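Ras-3 from Cryphonectria parasitica (Cryphonectria parasitica, PDB 4KU4) belongs to the Ras family of small P-loop proteins and is seen here with guanosine-5'-diphosphate and magnesium bound. Local coordinates at residues 44-56 with 60-70. Sequence-based numbering, arbitrary orientation.
With MG (magnesium ion), chain E.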
ATOM      1  N   ASP A  44       2.311  -2.585  17.525  1.00 11.33           N
ATOM      2  CA  ASP A  44       2.545  -3.735  16.644  1.00  9.10           C
ATOM      3  C   ASP A  44       1.984  -5.025  17.223  1.00 10.03           C
ATOM      4  O   ASP A  44       2.751  -5.895  17.639  1.00 11.21           O
ATOM      5  CB  ASP A  44       4.046  -3.940  16.399  1.00  8.70           C
ATOM      6  CG  ASP A  44       4.326  -5.033  15.380  1.00 10.44           C
ATOM      7  OD1 ASP A  44       3.414  -5.344  14.588  1.00  9.70           O
ATOM      8  OD2 ASP A  44       5.453  -5.577  15.364  1.00 13.28           O
ATOM      9  N   PRO A  45       0.654  -5.165  17.239  1.00 10.19           N
ATOM     10  CA  PRO A  45       0.067  -6.332  17.909  1.00 12.66           C
ATOM     11  C   PRO A  45       0.333  -7.636  17.156  1.00 14.20           C
ATOM     12  O   PRO A  45       0.411  -7.666  15.929  1.00 11.65           O
ATOM     13  CB  PRO A  45      -1.433  -6.015  17.920  1.00 17.63           C
ATOM     14  CG  PRO A  45      -1.631  -5.060  16.812  1.00 13.63           C
ATOM     15  CD  PRO A  45      -0.377  -4.234  16.741  1.00 13.24           C
ATOM     16  N   THR A  46       0.471  -8.720  17.909  1.00 15.97           N
ATOM     17  CA  THR A  46       0.767 -10.025  17.324  1.00 19.47           C
ATOM     18  C   THR A  46      -0.299 -10.411  16.295  1.00 18.04           C
ATOM     19  O   THR A  46      -0.001 -10.967  15.236  1.00 20.53           O
ATOM     20  CB  THR A  46       0.929 -11.071  18.442  1.00 26.43           C
ATOM     21  OG1 THR A  46       2.036 -10.676  19.269  1.00 23.30           O
ATOM     22  CG2 THR A  46       1.191 -12.460  17.876  1.00 26.44           C
ATOM     23  N   LEU A  47      -1.543 -10.085  16.600  1.00 14.37           N
ATOM     24  CA  LEU A  47      -2.625 -10.245  15.649  1.00 14.72           C
ATOM     25  C   LEU A  47      -2.915  -8.884  15.004  1.00 19.84           C
ATOM     26  O   LEU A  47      -3.250  -7.929  15.699  1.00 15.14           O
ATOM     27  CB  LEU A  47      -3.845 -10.807  16.377  1.00 24.69           C
ATOM     28  CG  LEU A  47      -5.244 -10.348  16.007  1.00 25.09           C
ATOM     29  CD1 LEU A  47      -5.946 -11.401  15.180  1.00 27.34           C
ATOM     30  N   GLU A  48      -2.744  -8.798  13.684  1.00 13.32           N
ATOM     31  CA  GLU A  48      -2.911  -7.535  12.951  1.00 14.97           C
ATOM     32  C   GLU A  48      -4.273  -6.894  13.111  1.00 15.35           C
ATOM     33  O   GLU A  48      -5.282  -7.578  13.246  1.00 14.24           O
ATOM     34  CB  GLU A  48      -2.668  -7.735  11.455  1.00 12.65           C
ATOM     35  CG  GLU A  48      -1.220  -7.874  11.093  1.00 22.07           C
ATOM     36  CD  GLU A  48      -0.670  -9.234  11.433  1.00 29.31           C
ATOM     37  OE1 GLU A  48      -1.462 -10.219  11.472  1.00 23.05           O
ATOM     38  OE2 GLU A  48       0.557  -9.311  11.665  1.00 25.95           O
ATOM     39  N   ASP A  49      -4.298  -5.567  13.061  1.00 17.89           N
ATOM     40  CA  ASP A  49      -5.555  -4.842  13.173  1.00 13.45           C
ATOM     41  C   ASP A  49      -5.961  -4.252  11.838  1.00 12.65           C
ATOM     42  O   ASP A  49      -5.177  -4.238  10.885  1.00 10.59           O
ATOM     43  CB  ASP A  49      -5.414  -3.635  14.125  1.00 19.51           C
ATOM     44  CG  ASP A  49      -5.213  -4.040  15.582  1.00 24.20           C
ATOM     45  OD1 ASP A  49      -5.092  -3.126  16.429  1.00 17.80           O
ATOM     46  OD2 ASP A  49      -5.169  -5.253  15.895  1.00 26.75           O
ATOM     47  N   SER A  50      -7.219  -3.819  11.771  1.00  8.40           N
ATOM     48  CA  SER A  50      -7.703  -3.030  10.653  1.00 13.00           C
ATOM     49  C   SER A  50      -7.587  -1.627  11.247  1.00 14.64           C
ATOM     50  O   SER A  50      -7.852  -1.436  12.438  1.00 12.07           O
ATOM     51  CB  SER A  50      -9.143  -3.353  10.304  1.00 16.57           C
ATOM     52  OG  SER A  50      -9.776  -2.259   9.675  1.00 22.38           O
ATOM     53  N   TYR A  51      -7.184  -0.655  10.438  1.00  9.96           N
ATOM     54  CA  TYR A  51      -6.969   0.712  10.922  1.00 13.23           C
ATOM     55  C   TYR A  51      -7.803   1.696  10.123  1.00  9.26           C
ATOM     56  O   TYR A  51      -8.174   1.421   8.987  1.00  8.36           O
ATOM     57  CB  TYR A  51      -5.486   1.092  10.809  1.00  9.60           C
ATOM     58  CG  TYR A  51      -4.558   0.289  11.680  1.00 10.18           C
ATOM     59  CD1 TYR A  51      -4.240   0.716  12.962  1.00 13.38           C
ATOM     60  CD2 TYR A  51      -3.991  -0.899  11.216  1.00 11.43           C
ATOM     61  CE1 TYR A  51      -3.392  -0.012  13.771  1.00 15.14           C
ATOM     62  CE2 TYR A  51      -3.140  -1.639  12.019  1.00 13.78           C
ATOM     63  CZ  TYR A  51      -2.843  -1.192  13.291  1.00 14.92           C
ATOM     64  OH  TYR A  51      -1.994  -1.909  14.088  1.00 14.76           O
ATOM     65  N   ARG A  52      -8.098   2.857  10.708  1.00  9.49           N
ATOM     66  CA  ARG A  52      -8.918   3.849  10.027  1.00  8.69           C
ATOM     67  C   ARG A  52      -8.243   5.211   9.990  1.00  8.69           C
ATOM     68  O   ARG A  52      -7.591   5.633  10.953  1.00  7.61           O
ATOM     69  CB  ARG A  52     -10.280   3.991  10.717  1.00  7.22           C
ATOM     70  CG  ARG A  52     -11.176   2.764  10.632  1.00  7.11           C
ATOM     71  CD  ARG A  52     -12.342   2.862  11.610  1.00 13.04           C
ATOM     72  NE  ARG A  52     -11.877   3.064  12.980  1.00 11.74           N
ATOM     73  CZ  ARG A  52     -11.454   2.115  13.806  1.00 13.90           C
ATOM     74  NH1 ARG A  52     -11.413   0.830  13.431  1.00 12.91           N
ATOM     75  NH2 ARG A  52     -11.056   2.457  15.022  1.00 12.75           N
ATOM     76  N   ARG A  53      -8.426   5.905   8.877  1.00  8.08           N
ATOM     77  CA  ARG A  53      -8.011   7.300   8.760  1.00 11.19           C
ATOM     78  C   ARG A  53      -9.153   8.125   8.169  1.00 10.20           C
ATOM     79  O   ARG A  53      -9.562   7.920   7.024  1.00 10.34           O
ATOM     80  CB  ARG A  53      -6.758   7.421   7.883  1.00 10.87           C
ATOM     81  CG  ARG A  53      -6.382   8.877   7.509  1.00 11.17           C
ATOM     82  CD  ARG A  53      -5.750   9.641   8.668  1.00 13.74           C
ATOM     83  NE  ARG A  53      -5.610  11.067   8.358  1.00 14.86           N
ATOM     84  CZ  ARG A  53      -4.528  11.625   7.820  1.00 22.10           C
ATOM     85  NH1 ARG A  53      -4.513  12.923   7.564  1.00 13.18           N
ATOM     86  NH2 ARG A  53      -3.464  10.895   7.530  1.00  9.94           N
ATOM     87  N   GLN A  54      -9.694   9.043   8.967  1.00 10.82           N
ATOM     88  CA  GLN A  54     -10.590  10.050   8.437  1.00  9.00           C
ATOM     89  C   GLN A  54      -9.694  11.163   7.938  1.00 13.96           C
ATOM     90  O   GLN A  54      -8.743  11.558   8.628  1.00 12.27           O
ATOM     91  CB  GLN A  54     -11.528  10.577   9.528  1.00 11.11           C
ATOM     92  CG  GLN A  54     -12.503   9.537  10.028  1.00  8.49           C
ATOM     93  CD  GLN A  54     -13.586  10.126  10.924  1.00 13.44           C
ATOM     94  OE1 GLN A  54     -13.393  10.297  12.130  1.00 12.17           O
ATOM     95  NE2 GLN A  54     -14.734  10.425  10.334  1.00 13.51           N
ATOM     96  N   CYS A  55      -9.971  11.639   6.730  1.00  9.16           N
ATOM     97  CA  CYS A  55      -9.149  12.677   6.119  1.00  6.04           C
ATOM     98  C   CYS A  55      -9.950  13.396   5.054  1.00 16.34           C
ATOM     99  O   CYS A  55     -11.096  13.039   4.769  1.00 10.87           O
ATOM    100  CB  CYS A  55      -7.886  12.052   5.487  1.00 10.42           C
ATOM    101  SG  CYS A  55      -8.217  10.638   4.374  1.00 15.98           S
ATOM    102  N   VAL A  56      -9.341  14.431   4.489  1.00 13.24           N
ATOM    103  CA  VAL A  56      -9.864  15.086   3.305  1.00 11.28           C
ATOM    104  C   VAL A  56      -8.812  14.927   2.214  1.00 12.04           C
ATOM    105  O   VAL A  56      -7.687  15.406   2.357  1.00 11.34           O
ATOM    106  CB  VAL A  56     -10.109  16.590   3.545  1.00 13.98           C
ATOM    107  CG1 VAL A  56     -10.746  17.215   2.316  1.00 13.41           C
ATOM    108  CG2 VAL A  56     -11.000  16.794   4.757  1.00 12.55           C
ATOM    109  N   ILE A  60     -12.246  16.271  -0.887  1.00 10.21           N
ATOM    110  CA  ILE A  60     -13.326  15.329  -0.620  1.00 13.24           C
ATOM    111  C   ILE A  60     -13.091  14.571   0.691  1.00 15.77           C
ATOM    112  O   ILE A  60     -12.096  13.850   0.817  1.00 11.65           O
ATOM    113  CB  ILE A  60     -13.466  14.288  -1.755  1.00 16.33           C
ATOM    114  CG1 ILE A  60     -13.578  14.972  -3.115  1.00 17.21           C
ATOM    115  CG2 ILE A  60     -14.659  13.358  -1.490  1.00 14.38           C
ATOM    116  CD1 ILE A  60     -14.678  15.987  -3.191  1.00 17.03           C
ATOM    117  N   PRO A  61     -13.999  14.730   1.672  1.00 16.61           N
ATOM    118  CA  PRO A  61     -13.874  13.955   2.914  1.00 15.25           C
ATOM    119  C   PRO A  61     -13.918  12.472   2.601  1.00 20.40           C
ATOM    120  O   PRO A  61     -14.819  12.027   1.881  1.00 12.75           O
ATOM    121  CB  PRO A  61     -15.126  14.355   3.708  1.00 17.21           C
ATOM    122  CG  PRO A  61     -15.484  15.720   3.173  1.00 19.83           C
ATOM    123  CD  PRO A  61     -15.171  15.626   1.704  1.00 13.41           C
ATOM    124  N   SER A  62     -12.948  11.736   3.137  1.00 14.08           N
ATOM    125  CA  SER A  62     -12.799  10.298   2.902  1.00 10.79           C
ATOM    126  C   SER A  62     -12.530   9.591   4.224  1.00 13.21           C
ATOM    127  O   SER A  62     -12.017  10.192   5.168  1.00 12.09           O
ATOM    128  CB  SER A  62     -11.645  10.028   1.937  1.00 17.20           C
ATOM    129  OG  SER A  62     -11.702  10.905   0.819  1.00 15.78           O
ATOM    130  N   HIS A  63     -12.877   8.312   4.287  1.00 10.26           N
ATOM    131  CA  HIS A  63     -12.636   7.506   5.480  1.00  8.40           C
ATOM    132  C   HIS A  63     -12.051   6.181   5.013  1.00 11.45           C
ATOM    133  O   HIS A  63     -12.757   5.327   4.499  1.00 11.04           O
ATOM    134  CB  HIS A  63     -13.940   7.303   6.264  1.00 10.97           C
ATOM    135  CG  HIS A  63     -13.740   6.780   7.661  1.00  9.17           C
ATOM    136  ND1 HIS A  63     -14.764   6.707   8.577  1.00 11.07           N
ATOM    137  CD2 HIS A  63     -12.635   6.310   8.289  1.00  9.56           C
ATOM    138  CE1 HIS A  63     -14.298   6.218   9.717  1.00  8.40           C
ATOM    139  NE2 HIS A  63     -13.013   5.973   9.568  1.00 11.54           N
ATOM    140  N   LEU A  64     -10.745   6.041   5.171  1.00  8.02           N
ATOM    141  CA  LEU A  64     -10.029   4.877   4.681  1.00 10.07           C
ATOM    142  C   LEU A  64     -10.033   3.803   5.761  1.00  8.37           C
ATOM    143  O   LEU A  64      -9.803   4.089   6.932  1.00  9.43           O
ATOM    144  CB  LEU A  64      -8.595   5.258   4.331  1.00  7.82           C
ATOM    145  CG  LEU A  64      -8.393   6.552   3.531  1.00 13.87           C
ATOM    146  CD1 LEU A  64      -6.909   6.811   3.214  1.00 10.48           C
ATOM    147  CD2 LEU A  64      -9.216   6.500   2.249  1.00 14.32           C
ATOM    148  N   GLU A  65     -10.324   2.569   5.364  1.00  6.31           N
ATOM    149  CA  GLU A  65     -10.187   1.427   6.255  1.00 10.06           C
ATOM    150  C   GLU A  65      -9.047   0.594   5.685  1.00  7.73           C
ATOM    151  O   GLU A  65      -9.118   0.119   4.552  1.00 11.74           O
ATOM    152  CB  GLU A  65     -11.489   0.620   6.314  1.00 11.22           C
ATOM    153  CG  GLU A  65     -11.480  -0.535   7.314  1.00 15.19           C
ATOM    154  CD  GLU A  65     -12.884  -0.973   7.666  1.00 20.53           C
ATOM    155  OE1 GLU A  65     -13.279  -0.814   8.843  1.00 19.23           O
ATOM    156  OE2 GLU A  65     -13.603  -1.451   6.763  1.00 20.89           O
ATOM    157  N   ILE A  66      -7.986   0.434   6.467  1.00  7.94           N
ATOM    158  CA  ILE A  66      -6.785  -0.223   5.955  1.00  7.75           C
ATOM    159  C   ILE A  66      -6.577  -1.556   6.653  1.00 12.16           C
ATOM    160  O   ILE A  66      -6.402  -1.614   7.868  1.00 10.15           O
ATOM    161  CB  ILE A  66      -5.541   0.678   6.145  1.00 12.70           C
ATOM    162  CG1 ILE A  66      -5.725   1.989   5.384  1.00 15.23           C
ATOM    163  CG2 ILE A  66      -4.287  -0.012   5.644  1.00  8.34           C
ATOM    164  CD1 ILE A  66      -5.464   3.191   6.220  1.00 14.70           C
ATOM    165  N   LEU A  67      -6.614  -2.623   5.862  1.00  7.25           N
ATOM    166  CA  LEU A  67      -6.312  -3.960   6.343  1.00 10.23           C
ATOM    167  C   LEU A  67      -4.805  -4.220   6.399  1.00  9.54           C
ATOM    168  O   LEU A  67      -4.141  -4.341   5.376  1.00  8.38           O
ATOM    169  CB  LEU A  67      -7.004  -5.003   5.459  1.00  8.35           C
ATOM    170  CG  LEU A  67      -6.895  -6.435   5.978  1.00 11.37           C
ATOM    171  CD1 LEU A  67      -7.703  -6.621   7.244  1.00 20.29           C
ATOM    172  CD2 LEU A  67      -7.330  -7.422   4.907  1.00 20.52           C
ATOM    173  N   ASP A  68      -4.262  -4.286   7.609  1.00 11.08           N
ATOM    174  CA  ASP A  68      -2.874  -4.671   7.797  1.00 12.39           C
ATOM    175  C   ASP A  68      -2.892  -6.189   7.724  1.00 12.76           C
ATOM    176  O   ASP A  68      -3.893  -6.815   8.093  1.00 11.05           O
ATOM    177  CB  ASP A  68      -2.373  -4.178   9.166  1.00  9.01           C
ATOM    178  CG  ASP A  68      -0.867  -4.322   9.338  1.00 11.14           C
ATOM    179  OD1 ASP A  68      -0.169  -4.621   8.354  1.00 11.46           O
ATOM    180  OD2 ASP A  68      -0.371  -4.123  10.467  1.00 11.67           O
ATOM    181  N   THR A  69      -1.820  -6.777   7.204  1.00 10.98           N
ATOM    182  CA  THR A  69      -1.786  -8.218   6.960  1.00 11.52           C
ATOM    183  C   THR A  69      -0.458  -8.822   7.367  1.00 16.94           C
ATOM    184  O   THR A  69       0.552  -8.139   7.487  1.00 11.72           O
ATOM    185  CB  THR A  69      -2.001  -8.563   5.473  1.00 12.12           C
ATOM    186  OG1 THR A  69      -0.921  -8.024   4.693  1.00 13.03           O
ATOM    187  CG2 THR A  69      -3.341  -8.012   4.954  1.00  8.94           C
ATOM    188  N   ALA A  70      -0.471 -10.136   7.546  1.00 17.81           N
ATOM    189  CA  ALA A  70       0.723 -10.880   7.892  1.00 17.84           C
ATOM    190  C   ALA A  70       0.331 -12.340   8.053  1.00 23.58           C
ATOM    191  O   ALA A  70      -0.775 -12.630   8.505  1.00 25.19           O
ATOM    192  CB  ALA A  70       1.322 -10.355   9.169  1.00 24.81           C
TER
HETATM  193 MG    MG E 303      -6.637  -6.250  17.237  1.00 23.10          MG
HETATM  194  O   HOH W   1      -4.885  -7.168  17.890  1.00 26.01           O
HETATM  195  O   HOH W   2      -3.210 -10.730   9.177  1.00 35.76           O
HETATM  196  O   HOH W   3      -6.878  -7.835  15.819  1.00 19.04           O
HETATM  197  O   HOH W   4      -1.354  -4.413  12.804  1.00 10.40           O
HETATM  198  O   HOH W   5     -11.877  -0.654  11.097  1.00 16.73           O
HETATM  199  O   HOH W   6      -7.537  -7.518  18.845  1.00 26.20           O
HETATM  200  O   HOH W   7      -6.282  -5.284  18.956  1.00 30.62           O
HETATM  201  O   HOH W   8      -8.572  -5.215  16.799  1.00 24.58           O
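Tyr51 and Ile66 trade two backbone hydrogen bonds, the straighter running from Ile66 N to Tyr51 O at 2.7 Å and 175°. Arg53 with Leu64 and Cys55 with Ser62 repeat the exchange, a worked example of how an antiparallel hairpin sorts its side chains by alternation. The non-hydrogen-bonded pairs put Ser50, Arg52, Gln54, Glu65 and His63 on one face. There CG of Gln54 sits over the centre of the His63 ring, 3.6 Å from its centroid, a CH-pi contact, while Arg52 CB meets the ring edge at NE2, also 3.6 Å away. With CG anti to the backbone N (chi1 -166°), the imidazole leans toward strand 50-56, where it meets both. Water 5 joins Ser50 OG, Arg52 NH1 and Glu65 OE1, the last at 2.7 Å, bridging a charge pair too far apart to touch.

On the other face Cys55 SG packs on Leu64 CG at 4.2 Å. Asp68 CB lies in the plane of the Tyr51 ring, at its edge, 3.9 Å from CE2. Water 4 links Asp49, Tyr51 and Asp68: it donates to Asp68 OD2 (2.6 Å), accepts from Asp49 N and bonds Tyr51 OH. Asp68 OD2 also bonds Thr28 of the probable P-loop, whereas Asp49 OD2 binds a magnesium ion whose other five ligands are waters, and its OD1 is hydrogen-bonded to Tyr43 OH.

His63 ND1 is held by the carbonyl of Gly11, and Arg53 reaches Glu183 in a salt bridge. Strand 50-57 is one of the two edge strands of the mixed sheet; strand 60-67 is bonded on its far side to strand 15-20. The face bearing Tyr51, Ile66, Leu64 and Cys55 packs against helices 27-35 and 182-196, where Phe187 meets both Cys55 and Leu64.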